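Local atomic coordinates of putative glycoside hydrolase (Parabacteroides distasonis ATCC 8503, PDB entry 3GYC), a protein that probably hydrolyses glycosidic bonds, as expected of a cellulase-like member of the TIM-barrel glycoside hydrolases. Residues 16-21 against 50-55. Numbering follows the deposited sequence.
Sequences PRAITM and GYNAIR
Asn52 meets the start of strand 17-21. Its CG sits between backbone N and carbonyl carbon (chi1 60°), which brings OD1 to Ala18 N at 3.0 Å, nearly along the C=O axis. Asn52 N returns a bond of 2.9 Å to Ala18 O, which also takes a weak one from Ala53 N. An amide suits this place because ND2 donates to a water that donates to Pro16 O. Arg17, bent at chi2, crosses Asn52 at about a right angle: its guanidinium has ND2 over one face, while NH1 gives Asn52 O a bond of 2.9 Å onto a lone pair. An alanine here in place of Arg17 would remove this donor and would probably loosen Asn52 against the strand.

Beyond Asn52 the segments pair as the first two parallel strands of the TIM barrel, joined by a beta-alpha-beta crossover through helix 39-48. Thr20 N reaches Ala53 O at 3.1 Å and Arg55 N reaches Thr20 O at 2.8 Å, each donor above the carbonyl plane. Small Ala53 admits Ile19 CG1 to 3.7 Å from its CB, on the face where extended Arg55 and the selenomethionine Met21, bent at chi3, run side by side, SE 3.8 Å from NH1. On the other face, Ile54 packs against helices 39-48 and 95-105.

Farther out, Asp107 and Leu393 O hold the Arg17 guanidinium, Glu305 and Asn160 that of Arg55. Tyr51, its ring edge near Ala18 O, hydrogen-bonds through OH to Thr345 and His363. Gly50 ends helix 39-48 in a Schellman motif at positive phi, where a side chain would press on the preceding carbonyl O.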
loop_
_atom_site.group_PDB
_atom_site.type_symbol
_atom_site.label_atom_id
_atom_site.label_comp_id
_atom_site.label_asym_id
_atom_site.label_seq_id
_atom_site.Cartn_x
_atom_site.Cartn_y
_atom_site.Cartn_z
ATOM N N PRO A 16 -15.832 -2.258 7.570
ATOM C CA PRO A 16 -14.551 -2.092 6.962
ATOM C C PRO A 16 -14.497 -0.804 6.131
ATOM O O PRO A 16 -15.504 -0.283 5.725
ATOM C CB PRO A 16 -14.463 -3.288 6.004
ATOM C CG PRO A 16 -15.266 -4.312 6.614
ATOM C CD PRO A 16 -16.382 -3.592 7.331
ATOM N N ARG A 17 -13.297 -0.335 5.851
ATOM C CA ARG A 17 -13.094 0.790 4.966
ATOM C C ARG A 17 -12.615 0.356 3.576
ATOM O O ARG A 17 -11.849 -0.604 3.420
ATOM C CB ARG A 17 -12.135 1.819 5.577
ATOM C CG ARG A 17 -12.728 2.458 6.749
ATOM C CD ARG A 17 -12.584 3.935 6.721
ATOM N NE ARG A 17 -13.269 4.566 7.826
ATOM C CZ ARG A 17 -13.623 5.852 7.845
ATOM N NH1 ARG A 17 -13.387 6.649 6.797
ATOM N NH2 ARG A 17 -14.217 6.343 8.913
ATOM N N ALA A 18 -13.123 1.046 2.558
ATOM C CA ALA A 18 -12.710 0.820 1.178
ATOM C C ALA A 18 -11.569 1.814 0.949
ATOM O O ALA A 18 -11.746 3.050 0.968
ATOM C CB ALA A 18 -13.856 1.028 0.179
ATOM N N ILE A 19 -10.397 1.246 0.750
ATOM C CA ILE A 19 -9.118 1.992 0.681
ATOM C C ILE A 19 -8.491 1.996 -0.704
ATOM O O ILE A 19 -8.729 1.102 -1.506
ATOM C CB ILE A 19 -8.119 1.441 1.794
ATOM C CG1 ILE A 19 -6.902 2.335 1.998
ATOM C CG2 ILE A 19 -7.639 -0.016 1.518
ATOM C CD1 ILE A 19 -6.111 1.995 3.340
ATOM N N THR A 20 -7.746 3.056 -1.008
ATOM C CA THR A 20 -6.952 3.116 -2.204
ATOM C C THR A 20 -5.515 3.649 -1.883
ATOM O O THR A 20 -5.367 4.501 -1.042
ATOM C CB THR A 20 -7.566 4.008 -3.271
ATOM O OG1 THR A 20 -6.718 3.942 -4.397
ATOM C CG2 THR A 20 -7.630 5.498 -2.853
HETATM N N MSE A 21 -4.517 3.072 -2.540
HETATM C CA MSE A 21 -3.131 3.527 -2.469
HETATM C C MSE A 21 -2.912 4.708 -3.422
HETATM O O MSE A 21 -3.067 4.551 -4.656
HETATM C CB MSE A 21 -2.188 2.417 -2.894
HETATM C CG MSE A 21 -0.746 2.873 -2.908
HETATM SE SE MSE A 21 0.324 1.661 -3.897
HETATM C CE MSE A 21 -0.258 2.168 -5.697
ATOM N N GLY A 50 -17.092 5.778 -3.649
ATOM C CA GLY A 50 -17.369 5.058 -2.401
ATOM C C GLY A 50 -16.170 4.682 -1.557
ATOM O O GLY A 50 -16.319 3.936 -0.597
ATOM N N TYR A 51 -14.970 5.153 -1.927
ATOM C CA TYR A 51 -13.783 4.888 -1.121
ATOM C C TYR A 51 -13.798 5.870 0.056
ATOM O O TYR A 51 -14.217 7.014 -0.092
ATOM C CB TYR A 51 -12.461 5.043 -1.940
ATOM C CG TYR A 51 -12.404 4.028 -3.034
ATOM C CD1 TYR A 51 -11.967 2.746 -2.787
ATOM C CD2 TYR A 51 -12.892 4.330 -4.313
ATOM C CE1 TYR A 51 -12.013 1.760 -3.794
ATOM C CE2 TYR A 51 -12.931 3.344 -5.342
ATOM C CZ TYR A 51 -12.484 2.080 -5.066
ATOM O OH TYR A 51 -12.564 1.088 -6.035
ATOM N N ASN A 52 -13.384 5.404 1.230
ATOM C CA ASN A 52 -13.313 6.249 2.420
ATOM C C ASN A 52 -11.995 6.128 3.197
ATOM O O ASN A 52 -11.907 6.505 4.346
ATOM C CB ASN A 52 -14.548 6.099 3.316
ATOM C CG ASN A 52 -14.773 4.696 3.826
ATOM O OD1 ASN A 52 -14.093 3.738 3.406
ATOM N ND2 ASN A 52 -15.706 4.571 4.777
ATOM N N ALA A 53 -10.952 5.624 2.532
ATOM C CA ALA A 53 -9.611 5.567 3.115
ATOM C C ALA A 53 -8.574 5.655 1.967
ATOM O O ALA A 53 -8.858 5.270 0.832
ATOM C CB ALA A 53 -9.412 4.262 3.957
ATOM N N ILE A 54 -7.397 6.187 2.272
ATOM C CA ILE A 54 -6.291 6.315 1.331
ATOM C C ILE A 54 -5.006 5.955 2.068
ATOM O O ILE A 54 -4.853 6.275 3.233
ATOM C CB ILE A 54 -6.166 7.774 0.822
ATOM C CG1 ILE A 54 -7.511 8.292 0.290
ATOM C CG2 ILE A 54 -5.125 7.900 -0.231
ATOM C CD1 ILE A 54 -7.545 9.856 -0.020
ATOM N N ARG A 55 -4.119 5.250 1.395
ATOM C CA ARG A 55 -2.788 4.942 1.905
ATOM C C ARG A 55 -1.802 5.862 1.166
ATOM O O ARG A 55 -1.760 5.872 -0.061
ATOM C CB ARG A 55 -2.470 3.479 1.640
ATOM C CG ARG A 55 -1.064 3.100 1.947
ATOM C CD ARG A 55 -0.753 1.783 1.465
ATOM N NE ARG A 55 0.631 1.435 1.693
ATOM C CZ ARG A 55 1.381 0.734 0.850
ATOM N NH1 ARG A 55 0.897 0.348 -0.340
ATOM N NH2 ARG A 55 2.646 0.487 1.150
HETATM O O HOH W 1 -16.485 2.055 6.190
#